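Local coordinates for protein Rho guanine nucleotide exchange factor 11 (Homo sapiens, PDB 5JHH) that probably activates Rho-family GTPases by promoting nucleotide exchange, through a catalytic DH (RhoGEF) domain joined to a PH domain, at residues Pro108-Leu113 with Arg198-Glu203; Glu75-Trp80 with Ile164-Arg169; Lys182-Glu185 with Glu190-Lys193; Val212-Asn217 with Thr251-His256; Arg60-Arg65 with Lys132-Lys137. All coordinates share one frame; numbering follows the deposited sequence.

Contact 1: Pro108-Leu113 with Arg198-Glu203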
# COMPACT_ATOMS: atom_id res chain seq x y z
N PRO A 108 24.72 -10.50 -3.95
CA PRO A 108 25.10 -9.70 -2.82
C PRO A 108 24.40 -8.34 -2.84
O PRO A 108 24.08 -7.82 -1.77
CB PRO A 108 26.61 -9.54 -3.01
CG PRO A 108 27.02 -10.84 -3.65
CD PRO A 108 25.90 -11.07 -4.65
N ALA A 109 24.17 -7.81 -4.03
CA ALA A 109 23.71 -6.46 -4.19
C ALA A 109 22.26 -6.39 -3.77
O ALA A 109 21.82 -5.41 -3.21
CB ALA A 109 23.84 -6.00 -5.63
N ARG A 110 21.56 -7.49 -3.99
CA ARG A 110 20.19 -7.64 -3.51
C ARG A 110 20.16 -7.73 -1.99
O ARG A 110 19.32 -7.08 -1.35
CB ARG A 110 19.51 -8.86 -4.09
CG ARG A 110 18.43 -9.39 -3.16
CD ARG A 110 17.44 -10.37 -3.76
NE ARG A 110 16.54 -10.76 -2.70
CZ ARG A 110 16.04 -11.98 -2.52
NH1 ARG A 110 16.20 -12.92 -3.42
NH2 ARG A 110 15.31 -12.23 -1.46
N GLU A 111 21.04 -8.52 -1.40
CA GLU A 111 21.04 -8.68 0.04
C GLU A 111 21.23 -7.30 0.69
O GLU A 111 20.51 -6.95 1.63
CB GLU A 111 22.15 -9.64 0.50
CG GLU A 111 22.03 -11.07 -0.01
CD GLU A 111 20.81 -11.75 0.53
OE1 GLU A 111 20.45 -11.50 1.70
OE2 GLU A 111 20.17 -12.50 -0.21
N GLU A 112 22.21 -6.56 0.19
CA GLU A 112 22.53 -5.23 0.71
C GLU A 112 21.34 -4.28 0.60
O GLU A 112 20.95 -3.66 1.60
CB GLU A 112 23.75 -4.67 -0.00
CG GLU A 112 24.11 -3.26 0.41
CD GLU A 112 25.33 -2.69 -0.34
OE1 GLU A 112 25.51 -2.96 -1.56
OE2 GLU A 112 26.11 -1.93 0.29
N LEU A 113 20.69 -4.24 -0.58
CA LEU A 113 19.60 -3.30 -0.83
C LEU A 113 18.41 -3.62 0.05
O LEU A 113 17.83 -2.71 0.67
CB LEU A 113 19.16 -3.33 -2.28
CG LEU A 113 17.87 -2.57 -2.61
CD1 LEU A 113 17.83 -1.09 -2.21
CD2 LEU A 113 17.68 -2.63 -4.10
N ARG A 198 13.93 -8.59 -12.56
CA ARG A 198 12.53 -8.30 -12.20
C ARG A 198 12.06 -9.19 -11.07
O ARG A 198 11.45 -8.73 -10.06
CB ARG A 198 11.62 -8.50 -13.41
CG ARG A 198 10.15 -8.48 -13.03
CD ARG A 198 9.28 -9.12 -14.11
NE ARG A 198 9.52 -10.56 -14.10
CZ ARG A 198 9.40 -11.34 -15.16
NH1 ARG A 198 8.97 -10.84 -16.32
NH2 ARG A 198 9.70 -12.62 -15.04
N ASP A 199 12.33 -10.48 -11.21
CA ASP A 199 11.89 -11.41 -10.16
C ASP A 199 12.58 -11.13 -8.79
O ASP A 199 11.98 -11.37 -7.71
CB ASP A 199 12.18 -12.86 -10.59
CG ASP A 199 11.34 -13.32 -11.82
OD1 ASP A 199 10.36 -12.69 -12.23
OD2 ASP A 199 11.68 -14.37 -12.35
N GLN A 200 13.84 -10.70 -8.82
CA GLN A 200 14.58 -10.49 -7.58
C GLN A 200 14.06 -9.21 -6.92
O GLN A 200 13.84 -9.21 -5.73
CB GLN A 200 16.08 -10.43 -7.82
CG GLN A 200 16.76 -11.78 -8.06
CD GLN A 200 17.11 -12.49 -6.79
OE1 GLN A 200 16.25 -12.86 -6.03
NE2 GLN A 200 18.39 -12.74 -6.57
N CYS A 201 13.75 -8.18 -7.70
CA CYS A 201 13.03 -7.00 -7.19
C CYS A 201 11.73 -7.35 -6.48
O CYS A 201 11.43 -6.79 -5.44
CB CYS A 201 12.70 -6.03 -8.27
SG CYS A 201 14.12 -5.23 -8.95
N ARG A 202 10.94 -8.24 -7.03
CA ARG A 202 9.74 -8.68 -6.32
C ARG A 202 10.04 -9.25 -4.96
O ARG A 202 9.34 -8.99 -3.97
CB ARG A 202 8.96 -9.68 -7.13
CG ARG A 202 8.22 -8.98 -8.26
CD ARG A 202 7.30 -9.93 -9.02
NE ARG A 202 6.73 -9.26 -10.16
CZ ARG A 202 6.74 -9.75 -11.41
NH1 ARG A 202 7.26 -10.94 -11.69
NH2 ARG A 202 6.19 -9.03 -12.39
N GLU A 203 11.08 -10.05 -4.93
CA GLU A 203 11.55 -10.74 -3.72
C GLU A 203 12.06 -9.72 -2.69
O GLU A 203 11.83 -9.81 -1.49
CB GLU A 203 12.67 -11.67 -4.16
CG GLU A 203 12.61 -13.05 -3.58
CD GLU A 203 11.28 -13.75 -3.70
OE1 GLU A 203 10.85 -13.99 -4.84
OE2 GLU A 203 10.71 -14.09 -2.63

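Contact 2: Glu75-Trp80 with Ile164-Arg169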
# COMPACT_ATOMS: atom_id res chain seq x y z
N GLU A 75 24.05 6.16 -0.51
CA GLU A 75 25.12 5.52 -1.26
C GLU A 75 24.67 4.27 -2.09
O GLU A 75 25.11 4.06 -3.21
CB GLU A 75 26.25 5.19 -0.30
CG GLU A 75 27.53 4.66 -0.96
CD GLU A 75 27.97 5.46 -2.18
OE1 GLU A 75 27.73 6.70 -2.24
OE2 GLU A 75 28.53 4.82 -3.09
N ILE A 76 23.74 3.47 -1.59
CA ILE A 76 23.11 2.46 -2.41
C ILE A 76 22.69 3.06 -3.75
O ILE A 76 22.90 2.44 -4.82
CB ILE A 76 21.79 1.95 -1.80
CG1 ILE A 76 21.99 1.10 -0.55
CG2 ILE A 76 20.93 1.19 -2.81
CD1 ILE A 76 22.80 -0.10 -0.75
N HIS A 77 21.95 4.16 -3.69
CA HIS A 77 21.39 4.73 -4.92
C HIS A 77 22.37 5.57 -5.73
O HIS A 77 22.26 5.64 -6.96
CB HIS A 77 20.11 5.53 -4.66
CG HIS A 77 18.95 4.69 -4.27
ND1 HIS A 77 18.15 4.07 -5.20
CD2 HIS A 77 18.45 4.36 -3.06
CE1 HIS A 77 17.20 3.40 -4.58
NE2 HIS A 77 17.38 3.54 -3.28
N ASN A 78 23.29 6.24 -5.06
CA ASN A 78 24.26 7.06 -5.75
C ASN A 78 25.22 6.19 -6.57
O ASN A 78 25.44 6.46 -7.73
CB ASN A 78 25.03 7.85 -4.72
CG ASN A 78 26.13 8.71 -5.32
OD1 ASN A 78 25.88 9.65 -6.05
ND2 ASN A 78 27.35 8.40 -4.96
N SER A 79 25.70 5.11 -5.98
CA SER A 79 26.58 4.21 -6.69
C SER A 79 25.88 3.73 -7.94
O SER A 79 26.43 3.80 -9.02
CB SER A 79 27.02 3.04 -5.80
OG SER A 79 25.92 2.22 -5.40
N TRP A 80 24.65 3.28 -7.82
CA TRP A 80 23.93 2.79 -8.98
C TRP A 80 23.75 3.92 -10.00
O TRP A 80 23.97 3.76 -11.20
CB TRP A 80 22.56 2.22 -8.57
CG TRP A 80 22.00 1.28 -9.56
CD1 TRP A 80 22.70 0.36 -10.27
CD2 TRP A 80 20.61 1.10 -9.94
NE1 TRP A 80 21.86 -0.36 -11.07
CE2 TRP A 80 20.58 0.08 -10.90
CE3 TRP A 80 19.41 1.76 -9.59
CZ2 TRP A 80 19.37 -0.37 -11.49
CZ3 TRP A 80 18.23 1.34 -10.16
CH2 TRP A 80 18.22 0.27 -11.11
N ILE A 164 8.71 8.47 2.77
CA ILE A 164 8.18 7.26 2.20
C ILE A 164 8.68 6.99 0.78
O ILE A 164 8.40 5.95 0.20
CB ILE A 164 6.65 7.30 2.24
CG1 ILE A 164 6.11 5.91 2.05
CG2 ILE A 164 6.09 8.21 1.15
CD1 ILE A 164 4.63 5.83 2.13
N SER A 165 9.47 7.90 0.24
CA SER A 165 9.87 7.79 -1.15
C SER A 165 10.69 6.53 -1.38
O SER A 165 10.66 6.00 -2.46
CB SER A 165 10.68 9.01 -1.58
OG SER A 165 11.83 9.00 -0.75
N GLU A 166 11.43 6.03 -0.40
CA GLU A 166 12.19 4.86 -0.67
C GLU A 166 11.28 3.63 -0.92
O GLU A 166 11.45 2.89 -1.88
CB GLU A 166 13.11 4.53 0.48
CG GLU A 166 14.00 3.32 0.17
CD GLU A 166 15.10 3.63 -0.82
OE1 GLU A 166 15.37 4.82 -1.00
OE2 GLU A 166 15.70 2.68 -1.39
N MET A 167 10.34 3.39 -0.01
CA MET A 167 9.41 2.30 -0.23
C MET A 167 8.77 2.47 -1.58
O MET A 167 8.72 1.54 -2.37
CB MET A 167 8.34 2.24 0.84
CG MET A 167 7.32 1.13 0.64
SD MET A 167 5.97 1.48 -0.49
CE MET A 167 5.08 2.74 0.42
N GLN A 168 8.31 3.67 -1.88
CA GLN A 168 7.64 3.89 -3.18
C GLN A 168 8.56 3.65 -4.37
O GLN A 168 8.15 3.10 -5.36
CB GLN A 168 7.06 5.30 -3.30
CG GLN A 168 5.99 5.63 -2.26
CD GLN A 168 5.46 7.06 -2.44
OE1 GLN A 168 4.24 7.29 -2.46
NE2 GLN A 168 6.38 8.01 -2.61
N ARG A 169 9.82 4.03 -4.25
CA ARG A 169 10.77 3.78 -5.30
C ARG A 169 10.96 2.27 -5.56
O ARG A 169 10.92 1.81 -6.69
CB ARG A 169 12.09 4.45 -4.95
CG ARG A 169 13.11 4.32 -6.04
CD ARG A 169 12.52 4.73 -7.38
NE ARG A 169 13.56 4.73 -8.39
CZ ARG A 169 13.36 5.00 -9.67
NH1 ARG A 169 12.18 5.32 -10.11
NH2 ARG A 169 14.39 4.94 -10.51

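Contact 3: Lys182-Glu185 with Glu190-Lys193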
# COMPACT_ATOMS: atom_id res chain seq x y z
N LYS A 182 9.33 -6.17 -21.99
CA LYS A 182 8.37 -5.98 -23.05
C LYS A 182 8.96 -5.42 -24.32
O LYS A 182 8.51 -5.79 -25.40
CB LYS A 182 7.27 -5.02 -22.57
CG LYS A 182 6.28 -4.59 -23.65
CD LYS A 182 4.98 -4.05 -23.07
CE LYS A 182 3.88 -3.93 -24.12
NZ LYS A 182 2.98 -2.78 -23.84
N HIS A 183 9.90 -4.49 -24.24
CA HIS A 183 10.47 -3.94 -25.46
C HIS A 183 11.85 -4.48 -25.77
O HIS A 183 12.60 -3.88 -26.52
CB HIS A 183 10.46 -2.43 -25.42
CG HIS A 183 9.08 -1.87 -25.35
ND1 HIS A 183 8.71 -0.90 -24.45
CD2 HIS A 183 7.97 -2.18 -26.05
CE1 HIS A 183 7.43 -0.62 -24.60
NE2 HIS A 183 6.95 -1.39 -25.56
N THR A 184 12.18 -5.66 -25.24
CA THR A 184 13.47 -6.29 -25.49
C THR A 184 13.27 -7.54 -26.36
O THR A 184 12.32 -8.32 -26.15
CB THR A 184 14.12 -6.68 -24.13
OG1 THR A 184 14.33 -5.50 -23.36
CG2 THR A 184 15.46 -7.40 -24.30
N GLU A 185 14.15 -7.75 -27.33
CA GLU A 185 13.98 -8.89 -28.26
C GLU A 185 14.08 -10.12 -27.42
O GLU A 185 15.00 -10.24 -26.62
CB GLU A 185 15.08 -8.92 -29.33
CG GLU A 185 15.12 -7.72 -30.26
CD GLU A 185 14.04 -7.77 -31.33
OE1 GLU A 185 14.13 -8.70 -32.15
OE2 GLU A 185 13.14 -6.88 -31.35
N GLU A 190 20.08 -11.13 -22.64
CA GLU A 190 19.60 -9.88 -22.13
C GLU A 190 18.21 -10.06 -21.50
O GLU A 190 17.98 -9.65 -20.35
CB GLU A 190 19.57 -8.84 -23.27
CG GLU A 190 18.98 -7.47 -22.91
CD GLU A 190 19.83 -6.62 -21.94
OE1 GLU A 190 20.78 -7.12 -21.27
OE2 GLU A 190 19.52 -5.41 -21.87
N HIS A 191 17.33 -10.74 -22.22
CA HIS A 191 15.93 -10.77 -21.90
C HIS A 191 15.74 -11.62 -20.65
O HIS A 191 15.02 -11.24 -19.69
CB HIS A 191 15.13 -11.34 -23.09
CG HIS A 191 13.66 -11.39 -22.87
ND1 HIS A 191 13.05 -12.37 -22.11
CD2 HIS A 191 12.67 -10.58 -23.31
CE1 HIS A 191 11.75 -12.15 -22.08
NE2 HIS A 191 11.49 -11.08 -22.80
N GLU A 192 16.40 -12.76 -20.66
CA GLU A 192 16.40 -13.72 -19.55
C GLU A 192 16.91 -13.10 -18.23
O GLU A 192 16.37 -13.36 -17.15
CB GLU A 192 17.28 -14.89 -19.97
CG GLU A 192 17.16 -16.17 -19.14
CD GLU A 192 18.00 -17.34 -19.72
OE1 GLU A 192 19.18 -17.15 -20.11
OE2 GLU A 192 17.48 -18.48 -19.77
N LYS A 193 17.98 -12.33 -18.34
CA LYS A 193 18.67 -11.71 -17.21
C LYS A 193 17.87 -10.53 -16.60
O LYS A 193 17.81 -10.37 -15.40
CB LYS A 193 20.08 -11.24 -17.64
CG LYS A 193 21.15 -12.34 -17.59
CD LYS A 193 22.25 -12.08 -18.59
CE LYS A 193 23.33 -11.18 -18.05
NZ LYS A 193 23.82 -10.29 -19.13
O HOH W 1 16.98 -4.55 -23.06

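Contact 4: Val212-Asn217 with Thr251-His256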
# COMPACT_ATOMS: atom_id res chain seq x y z
N VAL A 212 8.36 -4.68 7.58
CA VAL A 212 7.41 -3.71 8.09
C VAL A 212 6.38 -4.47 8.90
O VAL A 212 6.02 -4.09 10.02
CB VAL A 212 6.73 -2.99 6.93
CG1 VAL A 212 5.52 -2.20 7.37
CG2 VAL A 212 7.72 -2.10 6.22
N LYS A 213 5.92 -5.57 8.35
CA LYS A 213 4.90 -6.35 9.03
C LYS A 213 5.32 -6.76 10.44
O LYS A 213 4.59 -6.51 11.38
CB LYS A 213 4.57 -7.54 8.22
CG LYS A 213 3.69 -8.53 8.93
CD LYS A 213 3.54 -9.71 7.98
CE LYS A 213 2.37 -10.55 8.38
NZ LYS A 213 2.20 -11.59 7.35
N GLN A 214 6.52 -7.33 10.57
CA GLN A 214 6.95 -7.87 11.84
C GLN A 214 7.28 -6.75 12.80
O GLN A 214 6.95 -6.81 13.98
CB GLN A 214 8.14 -8.83 11.69
CG GLN A 214 7.81 -10.20 11.03
CD GLN A 214 6.47 -10.86 11.47
OE1 GLN A 214 6.06 -10.83 12.65
NE2 GLN A 214 5.78 -11.47 10.51
N THR A 215 7.90 -5.69 12.30
CA THR A 215 8.23 -4.58 13.18
C THR A 215 6.99 -3.90 13.71
O THR A 215 6.92 -3.62 14.90
CB THR A 215 9.07 -3.51 12.47
OG1 THR A 215 10.33 -4.05 12.08
CG2 THR A 215 9.30 -2.35 13.34
N GLU A 216 6.03 -3.58 12.84
CA GLU A 216 4.79 -2.99 13.33
C GLU A 216 4.00 -3.96 14.23
O GLU A 216 3.45 -3.57 15.29
CB GLU A 216 3.88 -2.56 12.18
CG GLU A 216 4.48 -1.43 11.33
CD GLU A 216 3.60 -0.98 10.17
OE1 GLU A 216 2.74 -1.75 9.66
OE2 GLU A 216 3.76 0.22 9.78
N ASN A 217 3.90 -5.22 13.81
CA ASN A 217 3.13 -6.18 14.58
C ASN A 217 3.72 -6.27 15.97
O ASN A 217 2.97 -6.26 16.96
CB ASN A 217 3.17 -7.57 13.98
CG ASN A 217 2.15 -7.76 12.91
OD1 ASN A 217 1.46 -6.83 12.46
ND2 ASN A 217 2.03 -8.99 12.48
N THR A 251 5.21 -12.89 22.81
CA THR A 251 6.09 -14.03 22.47
C THR A 251 5.58 -14.82 21.28
O THR A 251 6.05 -15.92 21.00
CB THR A 251 6.17 -15.00 23.64
OG1 THR A 251 4.85 -15.51 23.88
CG2 THR A 251 6.72 -14.26 24.94
N ARG A 252 4.58 -14.28 20.59
CA ARG A 252 3.95 -14.96 19.46
C ARG A 252 3.88 -14.05 18.27
O ARG A 252 3.96 -12.83 18.39
CB ARG A 252 2.53 -15.41 19.83
CG ARG A 252 2.51 -16.48 20.91
CD ARG A 252 1.54 -16.14 22.04
NE ARG A 252 1.59 -17.11 23.13
CZ ARG A 252 1.30 -18.39 22.98
NH1 ARG A 252 0.98 -18.86 21.79
NH2 ARG A 252 1.35 -19.21 24.01
N LYS A 253 3.69 -14.64 17.11
CA LYS A 253 3.48 -13.86 15.94
C LYS A 253 1.99 -13.68 15.63
O LYS A 253 1.19 -14.59 15.82
CB LYS A 253 4.23 -14.49 14.77
CG LYS A 253 5.72 -14.17 14.77
CD LYS A 253 6.48 -15.05 13.79
CE LYS A 253 6.15 -14.67 12.36
NZ LYS A 253 7.21 -15.15 11.43
N MET A 254 1.63 -12.50 15.16
CA MET A 254 0.29 -12.22 14.73
C MET A 254 0.14 -12.42 13.25
O MET A 254 0.94 -11.94 12.47
CB MET A 254 -0.07 -10.79 15.04
CG MET A 254 -1.52 -10.48 14.68
SD MET A 254 -2.10 -9.06 15.62
CE MET A 254 -0.98 -7.79 15.07
N ILE A 255 -0.93 -13.07 12.86
CA ILE A 255 -1.24 -13.26 11.48
C ILE A 255 -2.26 -12.25 11.03
O ILE A 255 -2.20 -11.74 9.91
CB ILE A 255 -1.80 -14.67 11.26
CG1 ILE A 255 -0.72 -15.71 11.68
CG2 ILE A 255 -2.29 -14.88 9.85
CD1 ILE A 255 -0.99 -17.15 11.26
N HIS A 256 -3.23 -11.98 11.89
CA HIS A 256 -4.37 -11.16 11.51
C HIS A 256 -5.05 -10.68 12.76
O HIS A 256 -4.80 -11.20 13.83
CB HIS A 256 -5.34 -11.96 10.65
CG HIS A 256 -6.33 -11.12 9.93
ND1 HIS A 256 -7.69 -11.23 10.13
CD2 HIS A 256 -6.16 -10.15 9.01
CE1 HIS A 256 -8.32 -10.37 9.36
NE2 HIS A 256 -7.41 -9.69 8.67
O HOH W 2 3.85 -10.74 13.94
O HOH W 3 3.02 -12.84 11.11
O HOH W 4 -0.15 -9.50 10.38

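Contact 5: Arg60-Arg65 with Lys132-Lys137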
# COMPACT_ATOMS: atom_id res chain seq x y z
N ARG A 60 19.07 11.82 20.33
CA ARG A 60 19.70 11.04 19.28
C ARG A 60 19.07 9.65 19.14
O ARG A 60 18.91 9.15 18.03
CB ARG A 60 21.20 10.95 19.51
CG ARG A 60 22.02 11.26 18.26
CD ARG A 60 22.33 12.75 18.09
NE ARG A 60 23.76 12.97 17.85
CZ ARG A 60 24.32 14.16 17.73
NH1 ARG A 60 25.62 14.27 17.53
NH2 ARG A 60 23.56 15.25 17.82
N GLU A 61 18.63 9.06 20.24
CA GLU A 61 17.97 7.77 20.19
C GLU A 61 16.71 7.83 19.35
O GLU A 61 16.43 6.89 18.60
CB GLU A 61 17.63 7.28 21.59
CG GLU A 61 18.87 6.99 22.45
CD GLU A 61 19.47 8.21 23.16
OE1 GLU A 61 18.99 9.38 23.02
OE2 GLU A 61 20.47 8.02 23.88
N GLU A 62 15.96 8.95 19.43
CA GLU A 62 14.77 9.10 18.60
C GLU A 62 15.13 9.36 17.16
O GLU A 62 14.51 8.81 16.27
CB GLU A 62 13.84 10.21 19.08
CG GLU A 62 12.99 9.83 20.27
CD GLU A 62 12.27 11.03 20.91
OE1 GLU A 62 11.94 12.04 20.19
OE2 GLU A 62 12.02 10.96 22.14
N LEU A 63 16.08 10.24 16.92
CA LEU A 63 16.46 10.56 15.58
C LEU A 63 16.95 9.28 14.83
O LEU A 63 16.62 9.07 13.66
CB LEU A 63 17.53 11.63 15.61
CG LEU A 63 17.95 12.20 14.27
CD1 LEU A 63 16.76 12.84 13.56
CD2 LEU A 63 19.07 13.17 14.48
N ALA A 64 17.67 8.41 15.51
CA ALA A 64 18.18 7.22 14.84
C ALA A 64 17.03 6.33 14.43
O ALA A 64 17.13 5.63 13.42
CB ALA A 64 19.17 6.44 15.71
N ARG A 65 15.92 6.36 15.17
CA ARG A 65 14.80 5.52 14.79
C ARG A 65 14.05 6.09 13.59
O ARG A 65 13.46 5.35 12.82
CB ARG A 65 13.87 5.20 15.98
CG ARG A 65 14.53 4.11 16.85
CD ARG A 65 13.70 3.64 18.04
NE ARG A 65 13.44 4.74 18.97
CZ ARG A 65 14.00 4.88 20.18
NH1 ARG A 65 14.86 3.99 20.65
NH2 ARG A 65 13.68 5.93 20.94
N LYS A 132 4.51 13.35 14.80
CA LYS A 132 3.28 14.07 14.80
C LYS A 132 2.94 14.50 16.22
O LYS A 132 2.48 15.61 16.45
CB LYS A 132 2.18 13.19 14.24
CG LYS A 132 0.98 13.96 13.78
CD LYS A 132 0.36 13.32 12.55
CE LYS A 132 -0.44 12.08 12.89
NZ LYS A 132 -1.53 11.89 11.89
N THR A 133 3.21 13.64 17.18
CA THR A 133 2.90 13.96 18.56
C THR A 133 3.77 15.11 18.99
O THR A 133 3.31 16.11 19.57
CB THR A 133 3.12 12.75 19.45
OG1 THR A 133 2.16 11.77 19.09
CG2 THR A 133 2.96 13.10 20.89
N LYS A 134 5.05 14.96 18.68
CA LYS A 134 6.03 15.97 19.02
C LYS A 134 5.65 17.35 18.51
O LYS A 134 5.90 18.34 19.16
CB LYS A 134 7.37 15.57 18.45
CG LYS A 134 8.50 16.06 19.28
CD LYS A 134 9.84 15.53 18.79
CE LYS A 134 10.12 14.17 19.39
NZ LYS A 134 10.77 14.26 20.73
N GLN A 135 5.12 17.43 17.30
CA GLN A 135 4.74 18.70 16.69
C GLN A 135 3.57 19.31 17.44
O GLN A 135 3.46 20.51 17.55
CB GLN A 135 4.34 18.50 15.21
CG GLN A 135 5.48 18.56 14.21
CD GLN A 135 5.06 18.18 12.79
OE1 GLN A 135 4.88 19.03 11.95
NE2 GLN A 135 4.92 16.90 12.54
N ARG A 136 2.64 18.47 17.86
CA ARG A 136 1.50 18.94 18.65
C ARG A 136 2.01 19.47 20.00
O ARG A 136 1.60 20.52 20.44
CB ARG A 136 0.47 17.81 18.81
CG ARG A 136 -0.68 18.09 19.77
CD ARG A 136 -1.75 16.99 19.75
NE ARG A 136 -1.33 15.73 20.40
CZ ARG A 136 -1.33 15.50 21.72
NH1 ARG A 136 -1.70 16.45 22.57
NH2 ARG A 136 -0.93 14.33 22.20
N LYS A 137 2.94 18.78 20.62
CA LYS A 137 3.30 19.08 21.99
C LYS A 137 4.48 20.02 22.22
O LYS A 137 4.64 20.53 23.34
CB LYS A 137 3.59 17.78 22.71
CG LYS A 137 2.35 16.94 22.88
CD LYS A 137 2.63 15.71 23.71
CE LYS A 137 1.97 15.83 25.08
NZ LYS A 137 2.39 14.72 25.97

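Contact 1: Pro108-Leu113 with Arg198-Glu203
Arg-110 stretches across from helix 107-121 to meet Gln-200 and Glu-203, and it carries the whole contact. From CB, which points toward helix 189-227, the chain runs out fully extended; CG is turned away from the backbone N (chi1 153°). Arg-110 CD is the first atom to arrive, 3.6 Å from Gln-200 OE1. NE next turns to Gln-114 OE1, one helical turn further along its own helix. Arg-110 NH1 then donates to Gln-200 OE1 at 2.6 Å, in a short but bent bond (132° at the hydrogen), the amide and guanidinium planes standing nearly perpendicular. The donor sits 27° off the carbonyl plane. Arg-110 NH2, at the tip, lies 3.5 Å from Glu-203 CG, and the methylenes of Glu-203 cover one face of the guanidinium with CB over its centre. The Glu-203 carboxylate itself bends away, Glu-203 OE2 remaining 5.1 Å from Arg-110 NH2. Gln-200 NE2 bonds to Asp-106 OD1, which helps fix which way the amide is turned and presents OE1 to the arginine. This is a polar bridge on the surface of the helical bundle of the DH domain, joining helix 107-121 to the long helix 189-227 that ends the bundle.

Contact 2: Glu75-Trp80 with Ile164-Arg169
The imidazole of His-77 has Ile-76 CG2 over one face, 4.0 Å above the plane and offset toward the rim, while Glu-166 OE2 arrives at its edge. The His-77 NE2 to Glu-166 OE2 bond is 2.7 Å long and nearly straight at 169°, with the acceptor in the ring plane. OE2 receives it on its syn lone pair, the carboxylate plane standing 64° from that of the ring. The two side chains come from opposite directions, spanning the gap between helix 70-89 and the start of helix 165-182. Glu-166 gets there by a bend at chi2 (74°) that swings the carboxylate toward the histidine. One turn on, Arg-169 CG passes 4.4 Å from His-77 CE1, while its guanidinium goes to Glu-34 in a salt bridge. Glu-34 of helix 18-54 also holds His-77 ND1, and the ring of His-37 meets that of His-77 edge to face. A leucine in place of Glu-166 would probably leave NE2 without its acceptor and the imidazole less firmly fixed in rotation, inside a buried site. With a carboxylate at each nitrogen, His-77 may well be doubly protonated, and its positive charge would then be balanced within the DH-domain core, where three helices share one network of histidine, arginine and glutamates.

Contact 3: Lys182-Glu185 with Glu190-Lys193
The turn that links helix 165-182 to helix 189-227 in the DH domain folds back so that Thr-184 rests against Glu-190 and His-191. The threonine methyl does the touching: Thr-184 CG2 lies 3.8 Å from Glu-190 CG, the two side chains crossing at about a right angle, and 4.1 Å from His-191 CB. Because CG2 is anti to the backbone N (OG1 at chi1 -61°), the methyl faces the next helix and OG1 can turn back to Ile-180 O. Two backbone carbonyls approach His-191: Thr-184 O lies at the ring edge, 3.6 Å from His-191 CD2, and Glu-185 O lies 3.7 Å from the methylene carbon, His-191 CB. One water spans the polar ends, donating to Thr-184 OG1 at 2.8 Å and to Glu-190 OE2 at 2.9 Å. The Glu-190 carboxylate is further held by Ser-98 OG and Ile-97 N. Direct contact here is thus apolar or C-H to carbonyl, and the hydrogen bonding passes through solvent; so many donors round one buried carboxylate would probably favour its charged form.

Contact 4: Val212-Asn217 with Thr251-His256
Asn-217 ND2 comes within 3.1 Å of Met-254 O, yet the angle is too poor for a hydrogen bond, and the polar traffic runs instead through three waters. The first accepts from Asn-217 ND2 (2.9 Å) and from Met-254 N (3.1 Å) while donating to Gln-214 OE1 at 2.6 Å. A second links Gln-214 NE2 to Met-254 O, donating to the carbonyl at 2.6 Å; the third accepts from Asn-217 ND2 and makes a weak bond to Ile-255 O. These waters sit where the long helix 189-227, which runs from the DH domain toward the PH domain, passes strand 254-263 of the PH domain, which begins with a classic beta bulge, Ile-255 and His-256 both facing Leu-276. Met-254 CE lies 3.7 Å from Asn-217 OD1, against the amide, reached through a bend at chi3 (61°). That OD1 is held by a basic side chain of another protein's chain. Lys-253 crosses Gln-214 at about a right angle, Lys-253 CE 3.7 Å from Gln-214 NE2, whose further partner is Glu-210.

Contact 5: Arg60-Arg65 with Lys132-Lys137
Glu-62 runs out from helix 60-66 to meet the end of Lys-134, which comes from the opposite direction off helix 124-137. Their backbones are well apart, Glu-62 CA to Lys-134 CA 11.1 Å, and two long side chains bridge the distance alone. Lys-134 NZ donates to Glu-62 OE1 at 2.6 Å, a short salt bridge that uses the syn lone pair of the oxygen. The other oxygen stands back, Glu-62 OE2 being 3.8 Å from Lys-134 NZ, so a single oxygen takes the ammonium. Glu-62 is extended beyond CG (chi2 169°), whereas the lysine is bent at its last two torsions, chi3 and chi4 both -86°, which turn its end back toward the carboxylate. The lysine side chain also packs on Phe-141 of helix 139-150, and NZ has a long, weak ion pair with Glu-138. An alanine at Glu-62 would probably leave the ammonium without its close counter-charge and let the end of Lys-134 turn more freely, with nothing else joining these two segments. On the side of helix 60-66 turned to helix 18-54, Leu-63 packs on Tyr-49 and Met-52. The tie between helix 60-66 and helix 124-137 of the DH domain is thus electrostatic, resting on one proton donor and one oxygen; with Lys-134 buried and Glu-62 only partly so, the carboxylate probably serves mainly to balance a lysine charge that is largely withdrawn from solvent.

In the fold
From the N terminus, helix 18-54 is followed by the first segments of contact 5 (60-65), contact 2 (75-80) and contact 1 (108-113). Contact 5 closes first, at 132-137, then contact 2 at 164-169 and contact 1 at 198-203, so all three loops cross one another and interlace the helices of the DH domain. Contact 3, a short turn between 182-185 and 190-193, falls within the span of contact 1. Contacts 1 and 2 touch where Glu-112 and Leu-113 pack on Ile-76. Contacts 1, 3 and 4 share helix 189-227; contact 4, opening at 212-217 after the others have closed, fastens that helix to the PH domain at 251-256.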